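Side-chain contacts in aspartate--tRNA(Asp/Asn) ligase (Thermus thermophilus, PDB 1N9W), which attaches L-aspartate to both tRNA(Asp) and tRNA(Asn) in two steps, first activating the amino acid with ATP as Asp-AMP: residues F33-L36 with G41-Q44; E90-E95 with R112-R117; L233-L238 with W311-R316. One frame throughout, in Å; residues are numbered along the deposited sequence.

Contact 1 of 3, residues F33-L36 with G41-Q44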
# COMPACT_ATOMS: atom_id res chain seq x y z
N PHE B 33 3.69 -17.51 -37.98
CA PHE B 33 2.91 -16.53 -37.27
C PHE B 33 3.09 -16.74 -35.78
O PHE B 33 2.95 -17.86 -35.27
CB PHE B 33 1.43 -16.66 -37.65
CG PHE B 33 1.12 -16.18 -39.04
CD1 PHE B 33 0.95 -14.82 -39.30
CD2 PHE B 33 1.01 -17.08 -40.10
CE1 PHE B 33 0.67 -14.36 -40.58
CE2 PHE B 33 0.73 -16.64 -41.39
CZ PHE B 33 0.56 -15.27 -41.64
N LEU B 34 3.42 -15.66 -35.08
CA LEU B 34 3.62 -15.72 -33.64
C LEU B 34 2.71 -14.70 -33.02
O LEU B 34 2.35 -13.70 -33.65
CB LEU B 34 5.06 -15.39 -33.27
CG LEU B 34 6.16 -16.19 -33.96
CD1 LEU B 34 7.50 -15.62 -33.55
CD2 LEU B 34 6.05 -17.66 -33.60
N LEU B 35 2.30 -14.95 -31.79
CA LEU B 35 1.47 -14.01 -31.08
C LEU B 35 2.33 -13.69 -29.87
O LEU B 35 2.64 -14.59 -29.09
CB LEU B 35 0.17 -14.68 -30.65
CG LEU B 35 -0.91 -13.66 -30.36
CD1 LEU B 35 -1.47 -13.14 -31.69
CD2 LEU B 35 -2.01 -14.29 -29.51
N LEU B 36 2.77 -12.44 -29.74
CA LEU B 36 3.61 -12.04 -28.62
C LEU B 36 2.79 -11.22 -27.66
O LEU B 36 2.05 -10.33 -28.09
CB LEU B 36 4.81 -11.20 -29.11
CG LEU B 36 5.81 -10.70 -28.06
CD1 LEU B 36 7.20 -10.49 -28.70
CD2 LEU B 36 5.32 -9.40 -27.41
N GLY B 41 -0.70 -6.24 -23.71
CA GLY B 41 -1.53 -6.89 -24.71
C GLY B 41 -0.83 -7.89 -25.60
O GLY B 41 0.27 -8.35 -25.29
N VAL B 42 -1.48 -8.25 -26.71
CA VAL B 42 -0.89 -9.21 -27.64
C VAL B 42 -0.76 -8.63 -29.05
O VAL B 42 -1.59 -7.83 -29.49
CB VAL B 42 -1.72 -10.53 -27.74
CG1 VAL B 42 -1.85 -11.18 -26.37
CG2 VAL B 42 -3.10 -10.26 -28.34
N VAL B 43 0.29 -9.03 -29.73
CA VAL B 43 0.52 -8.58 -31.09
C VAL B 43 1.01 -9.74 -31.96
O VAL B 43 1.78 -10.60 -31.51
CB VAL B 43 1.55 -7.42 -31.14
CG1 VAL B 43 2.94 -7.91 -30.69
CG2 VAL B 43 1.61 -6.85 -32.54
N GLN B 44 0.56 -9.75 -33.21
CA GLN B 44 0.95 -10.77 -34.17
C GLN B 44 2.34 -10.39 -34.69
O GLN B 44 2.61 -9.22 -34.98
CB GLN B 44 -0.04 -10.85 -35.35
CG GLN B 44 0.28 -11.97 -36.37
CD GLN B 44 -0.80 -12.17 -37.44
OE1 GLN B 44 -0.81 -11.51 -38.49
NE2 GLN B 44 -1.72 -13.10 -37.17

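Contact 2 of 3, residues E90-E95 with R112-R117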
# COMPACT_ATOMS: atom_id res chain seq x y z
N GLU B 90 8.95 -27.15 -21.32
CA GLU B 90 7.85 -28.09 -21.45
C GLU B 90 6.57 -27.40 -21.93
O GLU B 90 6.38 -26.19 -21.74
CB GLU B 90 7.54 -28.76 -20.11
CG GLU B 90 8.70 -29.51 -19.44
CD GLU B 90 9.12 -30.77 -20.18
OE1 GLU B 90 8.22 -31.54 -20.59
OE2 GLU B 90 10.34 -30.99 -20.32
N PRO B 91 5.68 -28.16 -22.58
CA PRO B 91 4.42 -27.59 -23.06
C PRO B 91 3.60 -27.19 -21.84
O PRO B 91 3.65 -27.87 -20.81
CB PRO B 91 3.80 -28.76 -23.83
CG PRO B 91 5.00 -29.50 -24.35
CD PRO B 91 5.89 -29.51 -23.13
N THR B 92 2.87 -26.09 -21.94
CA THR B 92 2.06 -25.64 -20.81
C THR B 92 0.99 -26.68 -20.50
O THR B 92 0.36 -27.23 -21.41
CB THR B 92 1.39 -24.29 -21.11
OG1 THR B 92 0.66 -24.37 -22.34
CG2 THR B 92 2.44 -23.19 -21.21
N PRO B 93 0.78 -26.98 -19.21
CA PRO B 93 -0.22 -27.96 -18.78
C PRO B 93 -1.57 -27.70 -19.43
O PRO B 93 -2.30 -28.63 -19.77
CB PRO B 93 -0.26 -27.75 -17.27
CG PRO B 93 1.16 -27.37 -16.96
CD PRO B 93 1.47 -26.38 -18.05
N VAL B 94 -1.90 -26.43 -19.60
CA VAL B 94 -3.15 -26.03 -20.23
C VAL B 94 -2.84 -24.94 -21.25
O VAL B 94 -1.92 -24.15 -21.06
CB VAL B 94 -4.16 -25.49 -19.17
CG1 VAL B 94 -5.38 -24.91 -19.86
CG2 VAL B 94 -4.57 -26.62 -18.23
N GLU B 95 -3.59 -24.91 -22.35
CA GLU B 95 -3.37 -23.89 -23.38
C GLU B 95 -3.74 -22.53 -22.81
O GLU B 95 -4.91 -22.16 -22.75
CB GLU B 95 -4.22 -24.17 -24.62
CG GLU B 95 -3.74 -25.31 -25.50
CD GLU B 95 -4.52 -25.41 -26.81
OE1 GLU B 95 -5.76 -25.59 -26.76
OE2 GLU B 95 -3.90 -25.29 -27.89
N ARG B 112 -1.71 -22.00 -11.46
CA ARG B 112 -1.54 -20.56 -11.31
C ARG B 112 -0.21 -19.99 -11.81
O ARG B 112 -0.20 -19.07 -12.62
CB ARG B 112 -1.71 -20.16 -9.84
CG ARG B 112 -3.14 -20.03 -9.34
CD ARG B 112 -3.82 -18.80 -9.92
NE ARG B 112 -4.85 -18.29 -9.03
CZ ARG B 112 -5.63 -17.24 -9.29
NH1 ARG B 112 -5.49 -16.58 -10.44
NH2 ARG B 112 -6.54 -16.84 -8.41
N TYR B 113 0.89 -20.54 -11.31
CA TYR B 113 2.22 -20.05 -11.67
C TYR B 113 2.41 -19.75 -13.16
O TYR B 113 3.31 -19.01 -13.54
CB TYR B 113 3.31 -21.03 -11.18
CG TYR B 113 3.28 -22.41 -11.80
CD1 TYR B 113 3.97 -22.68 -12.97
CD2 TYR B 113 2.49 -23.43 -11.25
CE1 TYR B 113 3.88 -23.93 -13.60
CE2 TYR B 113 2.40 -24.68 -11.86
CZ TYR B 113 3.09 -24.92 -13.04
OH TYR B 113 2.95 -26.13 -13.69
N VAL B 114 1.54 -20.30 -14.00
CA VAL B 114 1.64 -20.06 -15.43
C VAL B 114 0.34 -19.56 -16.07
O VAL B 114 0.37 -18.69 -16.96
CB VAL B 114 2.19 -21.34 -16.15
CG1 VAL B 114 1.22 -22.50 -15.99
CG2 VAL B 114 2.46 -21.03 -17.61
N THR B 115 -0.81 -20.07 -15.63
CA THR B 115 -2.10 -19.65 -16.17
C THR B 115 -2.44 -18.21 -15.79
O THR B 115 -3.26 -17.56 -16.45
CB THR B 115 -3.26 -20.55 -15.67
OG1 THR B 115 -3.27 -20.58 -14.23
CG2 THR B 115 -3.10 -21.95 -16.21
N LEU B 116 -1.81 -17.70 -14.74
CA LEU B 116 -2.09 -16.33 -14.32
C LEU B 116 -1.54 -15.32 -15.32
O LEU B 116 -1.89 -14.14 -15.28
CB LEU B 116 -1.50 -16.09 -12.94
CG LEU B 116 -2.05 -14.92 -12.13
CD1 LEU B 116 -3.55 -14.70 -12.39
CD2 LEU B 116 -1.81 -15.24 -10.66
N ARG B 117 -0.69 -15.79 -16.23
CA ARG B 117 -0.11 -14.91 -17.23
C ARG B 117 -1.16 -14.52 -18.28
O ARG B 117 -1.00 -13.51 -18.96
CB ARG B 117 1.09 -15.59 -17.90
CG ARG B 117 2.27 -15.84 -16.98
CD ARG B 117 3.39 -16.47 -17.77
NE ARG B 117 4.56 -16.84 -17.00
CZ ARG B 117 5.64 -17.40 -17.53
NH1 ARG B 117 5.68 -17.64 -18.84
NH2 ARG B 117 6.70 -17.72 -16.78

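Contact 3 of 3, residues L233-L238 with W311-R316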
# COMPACT_ATOMS: atom_id res chain seq x y z
N LEU B 233 -18.37 9.65 3.25
CA LEU B 233 -16.96 9.53 2.92
C LEU B 233 -16.74 8.34 1.99
O LEU B 233 -16.10 8.47 0.95
CB LEU B 233 -16.11 9.34 4.18
CG LEU B 233 -14.65 8.90 3.92
CD1 LEU B 233 -13.86 10.05 3.35
CD2 LEU B 233 -14.02 8.42 5.22
N GLU B 234 -17.27 7.19 2.37
CA GLU B 234 -17.12 5.99 1.57
C GLU B 234 -17.65 6.14 0.15
O GLU B 234 -17.09 5.58 -0.80
CB GLU B 234 -17.78 4.79 2.24
CG GLU B 234 -17.85 3.59 1.34
CD GLU B 234 -18.04 2.28 2.10
OE1 GLU B 234 -18.71 2.29 3.15
OE2 GLU B 234 -17.53 1.26 1.61
N GLU B 235 -18.73 6.91 -0.01
CA GLU B 235 -19.33 7.14 -1.32
C GLU B 235 -18.36 7.88 -2.23
O GLU B 235 -18.16 7.50 -3.38
CB GLU B 235 -20.61 7.98 -1.19
CG GLU B 235 -21.87 7.15 -0.93
CD GLU B 235 -23.13 8.02 -0.79
OE1 GLU B 235 -23.33 8.94 -1.61
OE2 GLU B 235 -23.92 7.76 0.13
N ALA B 236 -17.76 8.94 -1.69
CA ALA B 236 -16.81 9.74 -2.45
C ALA B 236 -15.55 8.90 -2.72
O ALA B 236 -14.99 8.95 -3.81
CB ALA B 236 -16.45 11.01 -1.67
N LEU B 237 -15.14 8.13 -1.71
CA LEU B 237 -13.98 7.25 -1.81
C LEU B 237 -14.17 6.27 -2.96
O LEU B 237 -13.31 6.13 -3.82
CB LEU B 237 -13.80 6.48 -0.50
CG LEU B 237 -12.73 5.38 -0.43
CD1 LEU B 237 -11.35 5.98 -0.58
CD2 LEU B 237 -12.85 4.64 0.90
N LEU B 238 -15.32 5.59 -2.98
CA LEU B 238 -15.64 4.62 -4.02
C LEU B 238 -15.66 5.24 -5.41
O LEU B 238 -15.17 4.63 -6.37
CB LEU B 238 -17.00 3.98 -3.76
CG LEU B 238 -17.01 2.91 -2.67
CD1 LEU B 238 -18.42 2.71 -2.16
CD2 LEU B 238 -16.42 1.62 -3.22
N TRP B 311 -25.82 -0.39 -5.48
CA TRP B 311 -25.40 -0.26 -4.09
C TRP B 311 -26.56 -0.08 -3.12
O TRP B 311 -27.60 0.49 -3.47
CB TRP B 311 -24.45 0.94 -3.95
CG TRP B 311 -23.53 1.12 -5.11
CD1 TRP B 311 -23.83 1.65 -6.33
CD2 TRP B 311 -22.14 0.75 -5.17
NE1 TRP B 311 -22.72 1.65 -7.14
CE2 TRP B 311 -21.68 1.10 -6.45
CE3 TRP B 311 -21.26 0.16 -4.26
CZ2 TRP B 311 -20.35 0.88 -6.85
CZ3 TRP B 311 -19.94 -0.05 -4.65
CH2 TRP B 311 -19.50 0.30 -5.94
N LEU B 312 -26.37 -0.54 -1.89
CA LEU B 312 -27.40 -0.43 -0.87
C LEU B 312 -26.82 -0.39 0.55
O LEU B 312 -26.16 -1.32 0.99
CB LEU B 312 -28.38 -1.60 -0.97
CG LEU B 312 -29.43 -1.72 0.13
CD1 LEU B 312 -30.39 -0.53 0.09
CD2 LEU B 312 -30.19 -3.03 -0.04
N PHE B 313 -27.09 0.70 1.26
CA PHE B 313 -26.61 0.84 2.63
C PHE B 313 -27.65 0.30 3.60
O PHE B 313 -28.81 0.70 3.58
CB PHE B 313 -26.34 2.32 2.95
CG PHE B 313 -24.93 2.76 2.68
CD1 PHE B 313 -23.85 2.11 3.28
CD2 PHE B 313 -24.67 3.87 1.87
CE1 PHE B 313 -22.54 2.54 3.07
CE2 PHE B 313 -23.37 4.31 1.65
CZ PHE B 313 -22.30 3.65 2.26
N VAL B 314 -27.22 -0.64 4.45
CA VAL B 314 -28.09 -1.22 5.46
C VAL B 314 -27.67 -0.58 6.78
O VAL B 314 -26.60 -0.89 7.31
CB VAL B 314 -27.92 -2.75 5.56
CG1 VAL B 314 -28.89 -3.33 6.58
CG2 VAL B 314 -28.15 -3.39 4.20
N THR B 315 -28.51 0.30 7.31
CA THR B 315 -28.22 1.02 8.54
C THR B 315 -28.94 0.53 9.79
O THR B 315 -29.87 -0.27 9.71
CB THR B 315 -28.55 2.51 8.38
OG1 THR B 315 -29.94 2.64 8.07
CG2 THR B 315 -27.72 3.12 7.26
N ARG B 316 -28.50 1.04 10.94
CA ARG B 316 -29.07 0.72 12.25
C ARG B 316 -29.24 -0.77 12.53
O ARG B 316 -30.33 -1.31 12.38
CB ARG B 316 -30.41 1.43 12.44
CG ARG B 316 -30.33 2.95 12.49
CD ARG B 316 -29.53 3.44 13.69
NE ARG B 316 -29.47 4.90 13.75
CZ ARG B 316 -30.53 5.69 13.92
NH1 ARG B 316 -31.74 5.16 14.05
NH2 ARG B 316 -30.39 7.00 13.95

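Contact 1 of 3, residues F33-L36 with G41-Q44
L36 and V43 face each other as a hydrogen-bonded pair in an antiparallel beta hairpin of the OB-fold, formed by strands 31-38 and 41-47. Two backbone bonds close the pair, L36 N to V43 O at 2.7 Å and V43 N to L36 O also at 2.7 Å. CA-H...O contacts continue the pairing on both sides, V42 CA to L36 O at 3.2 Å and Q44 CA to L34 O at 3.3 Å. The aliphatic contacts divide between the two faces of the sheet. On one, L36 CB meets V43 CG1 at 4.1 Å, and V43 packs on V5 and L8, a buried place suited to branched hydrocarbon. On the other, L35 lays its CG diagonally against V42 CB. Q44, a site of interaction with tRNA near N68 and E76, shares that second face. Its CG lies anti to the backbone N (chi1 -177°), and the extended chain carries the amide slantwise across to the F33 ring. Shortening Q44 to an alanine would probably leave the F33 ring without this flat neighbour and the tRNA-binding surface without its amide. In the present contact the ring and amide planes stand 55° apart, with F33 CD1 3.7 Å from Q44 CD.

Contact 2 of 3, residues E90-E95 with R112-R117
The ring of Y113 meets P93 through its hydroxyl end, with Y113 OH 3.9 Å from P93 CG, while the nearest ring carbon, Y113 CZ, stays about 5.0 Å from that same P93 CG. The proline thus meets the hydroxyl end, beyond the ring carbons, and its own ring also packs on Y382 of the second subunit. The Y113 side chain leaves the helix with CG between the backbone N and the carbonyl carbon (chi1 64°), which brings its far end toward the proline. V114, buried beside it, points at the other segment and uses both methyls: V114 CG2 touches T92 CG2 at 4.2 Å, and V114 CG1 lies 4.4 Å from P93 CD. Threonine suits its position because it faces two ways. Its methyl goes to the valine, whereas T92 OG1 gives a hydrogen bond to V94 O at 2.9 Å, from above the carbonyl plane, and so ties the loop across the proline. From the following turn, R117 pairs with E56 and also bonds to Y382 O of the second subunit, so the loop following strand 81-84, the short helix 112-115 and the second subunit come together here. No hydrogen bond or salt bridge joins the two segments; their mutual hold is van der Waals contact, which is likely to depend on shape more than on direction.

Contact 3 of 3, residues L233-L238 with W311-R316
E235 OE2 is gripped by R269 in a salt bridge and also lies 3.8 Å from F313 CE2, while the other oxygen of the same carboxylate, E235 OE1, accepts a hydrogen bond from the backbone N of D266. E234 comes to a different part of the same ring edge: E234 OE1 sits in the plane of the ring, 3.8 Å from F313 CE1. The rim of a phenyl ring carries the positive end of its C-H bonds, a weakly favourable setting for two carboxylate oxygens. This probably matters most for E234 OE1, which is buried and has no hydrogen-bonding partner in the model; its companion OE2 is bonded to T347 OG1. The E234 side chain reaches that far because CG is anti to the backbone N (chi1 170°) and the chain runs on extended. Farther along the helix the contact becomes apolar. The L238 and W311 side chains run antiparallel, one passing beside the other, L238 CD1 coming 4.0 Å from W311 CZ3, while W311 NE1 is bonded to S262 O and the indole stacks on F341. Local axes of helix and strand lie 12.1 Å apart, a gap that these long side chains span. Helix 227-248 thus packs against the mainly antiparallel sheet that forms the catalytic core of class II aminoacyl-tRNA synthetases, with the side chain of S348, predicted to bind L-aspartate, about 8 Å from that of E234.

In the fold
Contacts 1 and 3 are buried, whereas contact 2 is only partly so. No secondary-structure element is shared: contact 1 pairs neighbouring strands of the OB-fold, contact 3 sets a helix on a strand of the synthetase domain, and contact 2 joins the loop and short helix lying along the chain between them. Contacts 1 and 2 have centres about 17 Å apart, while the centre of contact 3 lies about 43 Å from that of contact 1, across the chain's centre. Chemistry follows place. Backbone bonding dominates the hairpin, contact 3 combines carboxylates at an aromatic rim with apolar packing, and contact 2 has sparse, mostly apolar touches, alone among the three in being reached by the second subunit.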